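Local coordinates for protein alpha-amylase (Eubacterium rectale DSM 17629, PDB 6AZ5) that probably binds starch-type alpha-glucans as a family 41 carbohydrate-binding module of a surface-anchored bacterial alpha-amylase, at residues T41-D44 against V49-F52; Y101-S106 against E111-V116; D33-F38 against K70-N75. All coordinates share one frame; numbering follows the deposited sequence.

Overall arrangement
All contacts belong to one helix-free beta-sandwich, consistent with a CBM41 fold, whose strands pair into one curled mixed sheet. Contact 3 spans 33-38 to 70-75 with contact 1 inside that interval; contact 2 follows at the C-terminal end. Contacts 1 and 3 share strand 35-44, centres about 17 Å apart, and meet where F52 packs on F38. Contacts 1 and 2, about 11 Å between centres, are joined by a 2.6 Å salt bridge from K112 NZ to D44 OD1 and by W51 packing. Contacts 2 and 3 have centres about 18 Å apart, yet Y102 OH and D104 OD1 probably hydrogen-bond A71 N and Y73 OH, so the C-terminal portion is tied to hairpin and strand 66-72.

Contact 1: residues T41-D44 against V49-F52; sequences TYYD and VTWF
Y42 and W51 form a hydrogen-bonded pair of an antiparallel hairpin and bond in both directions, Y42 N to W51 O and W51 N to Y42 O, each 2.9 Å. Nearer the turn, D44 and V49 bond twice: D44 N meets V49 O at 2.8 Å, while the return bond from V49 N to D44 O is longer, 3.2 Å. Between these pairs, T50 and Y43 face each other without backbone hydrogen bonds.

One polar side-chain link crosses the hairpin. D44 OD2 lies close to the plane of the W51 indole and takes its N-H on the anti side, NE1 to OD2 3.1 Å. With CG of D44 anti to the backbone N (chi1 -176°), the carboxylate lies alongside the indole, the two planes 24° apart. N47 ND2 bonds the same OD2, and K112 pairs with OD1, so the acid has partners on both oxygens and is probably ionised.

Packing does the rest. Y42 and W51 run side by side on the face that also carries D44 and V49, touching through CD2 and CD1 at 3.8 Å with rings set obliquely. On the other face, T50 OG1 sits at the edge of the Y43 ring, 3.4 Å from CD1. Separately, T50 CG2 meets T41 CB at 3.8 Å.

Strand 49-58 pairs on antiparallel with strand 3-10, where F52 is hydrogen-bonded through the backbone to Y9; Y8 of that strand stacks on Y42.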
# COMPACT_ATOMS: atom_id res chain seq x y z
N THR A 41 -10.16 -3.67 4.65
CA THR A 41 -9.50 -3.18 5.85
C THR A 41 -8.87 -4.32 6.63
O THR A 41 -9.26 -5.48 6.48
CB THR A 41 -10.46 -2.43 6.80
OG1 THR A 41 -11.37 -3.36 7.40
CG2 THR A 41 -11.24 -1.36 6.05
N TYR A 42 -7.91 -3.97 7.47
CA TYR A 42 -7.34 -4.92 8.43
C TYR A 42 -7.28 -4.28 9.80
O TYR A 42 -6.64 -3.24 9.98
CB TYR A 42 -5.94 -5.35 7.99
CG TYR A 42 -5.12 -6.01 9.08
CD1 TYR A 42 -5.48 -7.25 9.59
CD2 TYR A 42 -3.98 -5.40 9.57
CE1 TYR A 42 -4.73 -7.86 10.58
CE2 TYR A 42 -3.22 -6.00 10.56
CZ TYR A 42 -3.59 -7.23 11.06
OH TYR A 42 -2.84 -7.83 12.04
N TYR A 43 -7.95 -4.88 10.78
CA TYR A 43 -7.88 -4.33 12.13
C TYR A 43 -6.64 -4.82 12.86
O TYR A 43 -6.46 -6.02 13.09
CB TYR A 43 -9.11 -4.68 12.95
CG TYR A 43 -9.06 -4.04 14.31
CD1 TYR A 43 -9.11 -2.66 14.44
CD2 TYR A 43 -8.94 -4.80 15.47
CE1 TYR A 43 -9.05 -2.05 15.68
CE2 TYR A 43 -8.88 -4.21 16.71
CZ TYR A 43 -8.93 -2.83 16.81
OH TYR A 43 -8.87 -2.22 18.04
N ASP A 44 -5.79 -3.87 13.22
CA ASP A 44 -4.55 -4.12 13.93
C ASP A 44 -4.81 -4.11 15.43
O ASP A 44 -4.74 -3.07 16.07
CB ASP A 44 -3.52 -3.06 13.55
CG ASP A 44 -2.16 -3.29 14.18
OD1 ASP A 44 -2.04 -4.10 15.12
OD2 ASP A 44 -1.20 -2.63 13.72
N VAL A 49 -5.39 0.08 15.75
CA VAL A 49 -5.69 0.94 14.60
C VAL A 49 -6.20 0.10 13.42
O VAL A 49 -6.05 -1.12 13.40
CB VAL A 49 -4.47 1.75 14.16
CG1 VAL A 49 -3.99 2.65 15.28
CG2 VAL A 49 -3.35 0.81 13.69
N THR A 50 -6.80 0.77 12.44
CA THR A 50 -7.30 0.07 11.25
C THR A 50 -6.51 0.47 10.00
O THR A 50 -6.29 1.65 9.74
CB THR A 50 -8.80 0.34 11.03
OG1 THR A 50 -9.53 -0.10 12.18
CG2 THR A 50 -9.31 -0.39 9.80
N TRP A 51 -6.09 -0.53 9.23
CA TRP A 51 -5.35 -0.29 8.00
C TRP A 51 -6.25 -0.43 6.77
O TRP A 51 -7.20 -1.21 6.79
CB TRP A 51 -4.19 -1.28 7.85
CG TRP A 51 -3.18 -1.28 8.96
CD1 TRP A 51 -3.34 -1.76 10.23
CD2 TRP A 51 -1.83 -0.82 8.88
NE1 TRP A 51 -2.18 -1.61 10.95
CE2 TRP A 51 -1.23 -1.03 10.14
CE3 TRP A 51 -1.06 -0.23 7.87
CZ2 TRP A 51 0.08 -0.69 10.41
CZ3 TRP A 51 0.25 0.11 8.14
CH2 TRP A 51 0.81 -0.12 9.40
N PHE A 52 -5.95 0.32 5.72
CA PHE A 52 -6.47 0.00 4.39
C PHE A 52 -5.75 -1.25 3.90
O PHE A 52 -4.56 -1.42 4.16
CB PHE A 52 -6.24 1.14 3.38
CG PHE A 52 -7.01 2.40 3.68
CD1 PHE A 52 -6.47 3.39 4.49
CD2 PHE A 52 -8.28 2.59 3.15
CE1 PHE A 52 -7.18 4.54 4.76
CE2 PHE A 52 -8.99 3.74 3.41
CZ PHE A 52 -8.44 4.72 4.22

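Contact 2: residues Y101-S106 against E111-V116; sequences YYVDGS and EKPVIV
The Y101 ring has the backbone of K112 laid across one face: K112 CA stands 3.5 Å from the ring centroid and only 12° off the normal, a CH-pi contact. Over the same face, towards the phenol end, K112 CB comes to 3.5 Å from Y101 CZ. K112 N lies by the CD2-CE2 side of the ring, 3.4 Å from Y101 CE2. E111 C and P113 CD approach the ring obliquely, and the ring of Y8 in strand 3-10 also meets Y101, planes steeply inclined. The K112 side chain starts over the ring and then leaves it: CG is anti to the backbone N (chi1 175°) and the chain stays extended, carrying NZ away towards the carboxylates of E46 and D44.

Beside the ring, P113 CD presses on Y101 CB at 3.5 Å. Farther along, V103 turns CG2 to both P113 CG and I115 CD1, each at 4.0 Å; V103 and the two side chains it meets run antiparallel, flank to flank. This is the end of strand 99-103, which pairs parallel with strand 3-10 in the beta-sandwich, as expected for a CBM41 domain. The C-terminal segment, itself without regular structure, folds back over it. A type II turn from V103 to S106 closes the strand, with G105 at its third position at positive phi, and S106 N bonds V103 O.

No hydrogen bond joins the two segments. N47 bonds I115 N and P113 O, and V103, P113 and I115 all touch W51.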
# COMPACT_ATOMS: atom_id res chain seq x y z
N TYR A 101 3.79 -3.31 5.11
CA TYR A 101 3.20 -2.32 5.99
C TYR A 101 3.65 -0.93 5.58
O TYR A 101 4.81 -0.55 5.74
CB TYR A 101 3.58 -2.59 7.44
CG TYR A 101 3.05 -3.89 7.96
CD1 TYR A 101 1.80 -3.97 8.56
CD2 TYR A 101 3.80 -5.05 7.85
CE1 TYR A 101 1.31 -5.18 9.03
CE2 TYR A 101 3.32 -6.25 8.32
CZ TYR A 101 2.08 -6.32 8.90
OH TYR A 101 1.62 -7.52 9.36
N TYR A 102 2.71 -0.17 5.04
CA TYR A 102 2.99 1.15 4.54
C TYR A 102 2.35 2.18 5.47
O TYR A 102 1.14 2.40 5.44
CB TYR A 102 2.49 1.28 3.10
CG TYR A 102 2.67 2.62 2.43
CD1 TYR A 102 3.53 3.58 2.95
CD2 TYR A 102 2.03 2.91 1.22
CE1 TYR A 102 3.70 4.80 2.33
CE2 TYR A 102 2.21 4.12 0.59
CZ TYR A 102 3.05 5.07 1.14
OH TYR A 102 3.23 6.28 0.52
N VAL A 103 3.18 2.77 6.31
CA VAL A 103 2.77 3.92 7.11
C VAL A 103 3.05 5.17 6.29
O VAL A 103 4.17 5.37 5.81
CB VAL A 103 3.51 3.99 8.46
CG1 VAL A 103 3.39 5.39 9.06
CG2 VAL A 103 2.97 2.94 9.41
N ASP A 104 2.01 5.99 6.09
CA ASP A 104 2.15 7.25 5.40
C ASP A 104 3.30 8.04 6.03
O ASP A 104 3.30 8.26 7.24
CB ASP A 104 0.85 8.05 5.46
CG ASP A 104 0.86 9.26 4.56
OD1 ASP A 104 0.56 9.10 3.36
OD2 ASP A 104 1.19 10.37 5.04
N GLY A 105 4.28 8.41 5.21
CA GLY A 105 5.46 9.10 5.71
C GLY A 105 6.76 8.32 5.63
O GLY A 105 7.82 8.83 5.98
N SER A 106 6.69 7.07 5.17
CA SER A 106 7.88 6.23 5.07
C SER A 106 7.74 5.09 4.05
O SER A 106 6.64 4.75 3.64
CB SER A 106 8.24 5.65 6.45
OG SER A 106 7.08 5.16 7.11
N GLU A 111 7.92 -5.90 7.93
CA GLU A 111 7.55 -6.19 9.30
C GLU A 111 6.65 -5.10 9.89
O GLU A 111 6.85 -3.91 9.65
CB GLU A 111 8.78 -6.37 10.18
CG GLU A 111 8.51 -7.27 11.38
CD GLU A 111 9.75 -7.98 11.87
OE1 GLU A 111 10.55 -8.45 11.03
OE2 GLU A 111 9.92 -8.08 13.11
N LYS A 112 5.67 -5.55 10.65
CA LYS A 112 4.66 -4.68 11.24
C LYS A 112 5.26 -3.69 12.24
O LYS A 112 5.88 -4.10 13.22
CB LYS A 112 3.60 -5.54 11.92
CG LYS A 112 2.55 -4.78 12.68
CD LYS A 112 1.51 -5.76 13.18
CE LYS A 112 0.72 -5.20 14.33
NZ LYS A 112 -0.45 -6.06 14.66
N PRO A 113 5.08 -2.39 11.97
CA PRO A 113 5.60 -1.32 12.83
C PRO A 113 4.71 -1.01 14.03
O PRO A 113 3.59 -1.51 14.12
CB PRO A 113 5.66 -0.12 11.88
CG PRO A 113 4.58 -0.36 10.91
CD PRO A 113 4.50 -1.86 10.73
N VAL A 114 5.23 -0.19 14.93
CA VAL A 114 4.51 0.25 16.11
C VAL A 114 3.84 1.59 15.83
O VAL A 114 4.50 2.55 15.41
CB VAL A 114 5.45 0.40 17.34
CG1 VAL A 114 4.65 0.74 18.58
CG2 VAL A 114 6.25 -0.88 17.59
N ILE A 115 2.54 1.66 16.05
CA ILE A 115 1.78 2.90 15.91
C ILE A 115 1.13 3.24 17.24
O ILE A 115 0.65 2.35 17.95
CB ILE A 115 0.71 2.79 14.79
CG1 ILE A 115 1.39 2.60 13.44
CG2 ILE A 115 -0.20 4.02 14.76
CD1 ILE A 115 0.45 2.17 12.36
N VAL A 116 1.12 4.52 17.60
CA VAL A 116 0.52 4.95 18.86
C VAL A 116 -0.78 5.72 18.63
O VAL A 116 -0.76 6.84 18.11
CB VAL A 116 1.50 5.81 19.66
CG1 VAL A 116 0.93 6.14 21.03
CG2 VAL A 116 2.85 5.10 19.79

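Contact 3: residues D33-F38 against K70-N75; sequences DGSYVF and KARYDN
S35 OG, R72 NH2 and N75 ND2 converge on a single oxygen, OD2 of D24: two hydrogen bonds and a salt bridge grip it, which would favour an ionised carboxylate. D24 begins strand 24-29, which in this beta-sandwich module lies between strand 35-44 and strand 66-72, pairing antiparallel with each. The two segments are therefore next-but-one neighbours, and even their nearest CA atoms, those of S35 and N75, stay 8.8 Å apart.

Direct touching is sparse, at two places. S35 CB lies oblique to the guanidinium of R72, 3.8 Å from NH2. The R72 chain kinks at chi3 (-51°), which turns its end towards S35; the guanidinium also makes a cation-pi contact with W79. With OG anti to the backbone N (chi1 175°), S35 can offer its hydroxyl to the same acid. V37 and N75 meet at about a right angle, methyl CG2 against ND2 at 3.8 Å, so a nonpolar branch packs against an amide nitrogen that hydrogen-bonds D24 and, weakly, the carbonyl of G21. N75 sits beyond the end of strand 66-72, where the loop curls back to bring its amide to this spot.

At the other end of the first segment the chain turns a corner at G34, where phi is positive. Across that corner D33 N donates to Y36 OH at 3.0 Å, nearly straight at 166°, with the nitrogen in the plane of the tyrosine ring.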
# COMPACT_ATOMS: atom_id res chain seq x y z
N ASP A 33 1.81 -0.45 -12.97
CA ASP A 33 1.57 0.86 -13.57
C ASP A 33 0.24 1.47 -13.14
O ASP A 33 -0.80 0.81 -13.19
CB ASP A 33 1.62 0.77 -15.09
CG ASP A 33 1.71 2.13 -15.74
OD1 ASP A 33 2.57 2.93 -15.30
OD2 ASP A 33 0.93 2.42 -16.68
N GLY A 34 0.28 2.73 -12.74
CA GLY A 34 -0.93 3.48 -12.44
C GLY A 34 -1.53 3.23 -11.08
O GLY A 34 -0.84 2.96 -10.10
N SER A 35 -2.86 3.32 -11.02
CA SER A 35 -3.59 3.30 -9.76
C SER A 35 -3.96 1.91 -9.26
O SER A 35 -4.37 1.04 -10.04
CB SER A 35 -4.85 4.14 -9.91
OG SER A 35 -5.63 4.04 -8.73
N TYR A 36 -3.83 1.71 -7.95
CA TYR A 36 -4.19 0.47 -7.27
C TYR A 36 -4.98 0.82 -6.02
O TYR A 36 -4.43 1.34 -5.05
CB TYR A 36 -2.94 -0.35 -6.93
CG TYR A 36 -2.21 -0.84 -8.15
CD1 TYR A 36 -1.34 -0.02 -8.84
CD2 TYR A 36 -2.43 -2.12 -8.64
CE1 TYR A 36 -0.69 -0.45 -9.98
CE2 TYR A 36 -1.79 -2.56 -9.78
CZ TYR A 36 -0.92 -1.73 -10.44
OH TYR A 36 -0.27 -2.17 -11.57
N VAL A 37 -6.28 0.52 -6.05
CA VAL A 37 -7.23 1.05 -5.08
C VAL A 37 -7.48 0.11 -3.90
O VAL A 37 -7.72 -1.08 -4.09
CB VAL A 37 -8.60 1.37 -5.76
CG1 VAL A 37 -9.64 1.80 -4.74
CG2 VAL A 37 -8.43 2.44 -6.84
N PHE A 38 -7.43 0.64 -2.69
CA PHE A 38 -7.73 -0.16 -1.51
C PHE A 38 -9.21 -0.52 -1.50
O PHE A 38 -10.06 0.33 -1.77
CB PHE A 38 -7.35 0.58 -0.23
CG PHE A 38 -5.87 0.79 -0.08
CD1 PHE A 38 -5.06 -0.22 0.42
CD2 PHE A 38 -5.28 2.00 -0.45
CE1 PHE A 38 -3.70 -0.04 0.55
CE2 PHE A 38 -3.92 2.18 -0.32
CZ PHE A 38 -3.13 1.16 0.18
N LYS A 70 3.54 5.59 -4.18
CA LYS A 70 3.14 6.56 -3.18
C LYS A 70 1.62 6.54 -3.02
O LYS A 70 0.89 6.32 -3.98
CB LYS A 70 3.63 7.96 -3.56
CG LYS A 70 3.06 8.48 -4.86
CD LYS A 70 3.71 9.79 -5.27
CE LYS A 70 5.14 9.59 -5.73
NZ LYS A 70 5.68 10.80 -6.41
N ALA A 71 1.16 6.74 -1.80
CA ALA A 71 -0.27 6.80 -1.54
C ALA A 71 -0.89 8.08 -2.11
O ALA A 71 -0.22 9.10 -2.20
CB ALA A 71 -0.54 6.70 -0.05
N ARG A 72 -2.16 8.01 -2.51
CA ARG A 72 -2.93 9.19 -2.91
C ARG A 72 -4.24 9.22 -2.13
O ARG A 72 -4.89 8.19 -1.98
CB ARG A 72 -3.20 9.20 -4.42
CG ARG A 72 -1.94 9.20 -5.25
CD ARG A 72 -2.25 9.47 -6.71
NE ARG A 72 -3.30 8.58 -7.20
CZ ARG A 72 -3.86 8.66 -8.40
NH1 ARG A 72 -3.46 9.59 -9.26
NH2 ARG A 72 -4.81 7.80 -8.75
N TYR A 73 -4.61 10.39 -1.62
CA TYR A 73 -5.64 10.48 -0.58
C TYR A 73 -7.07 10.57 -1.09
O TYR A 73 -8.01 10.17 -0.40
CB TYR A 73 -5.36 11.69 0.33
CG TYR A 73 -3.99 11.69 0.98
CD1 TYR A 73 -3.34 10.50 1.27
CD2 TYR A 73 -3.35 12.88 1.29
CE1 TYR A 73 -2.09 10.49 1.86
CE2 TYR A 73 -2.11 12.89 1.89
CZ TYR A 73 -1.48 11.69 2.17
OH TYR A 73 -0.24 11.70 2.76
N ASP A 74 -7.25 11.11 -2.29
CA ASP A 74 -8.59 11.29 -2.84
C ASP A 74 -8.52 11.25 -4.35
O ASP A 74 -8.35 12.28 -5.00
CB ASP A 74 -9.20 12.61 -2.35
CG ASP A 74 -10.70 12.70 -2.61
OD1 ASP A 74 -11.23 11.90 -3.40
OD2 ASP A 74 -11.35 13.60 -2.03
N ASN A 75 -8.64 10.05 -4.92
CA ASN A 75 -8.41 9.88 -6.35
C ASN A 75 -9.56 10.41 -7.20
O ASN A 75 -9.48 10.40 -8.43
CB ASN A 75 -8.15 8.41 -6.68
CG ASN A 75 -9.28 7.48 -6.24
OD1 ASN A 75 -10.38 7.93 -5.91
ND2 ASN A 75 -9.00 6.18 -6.24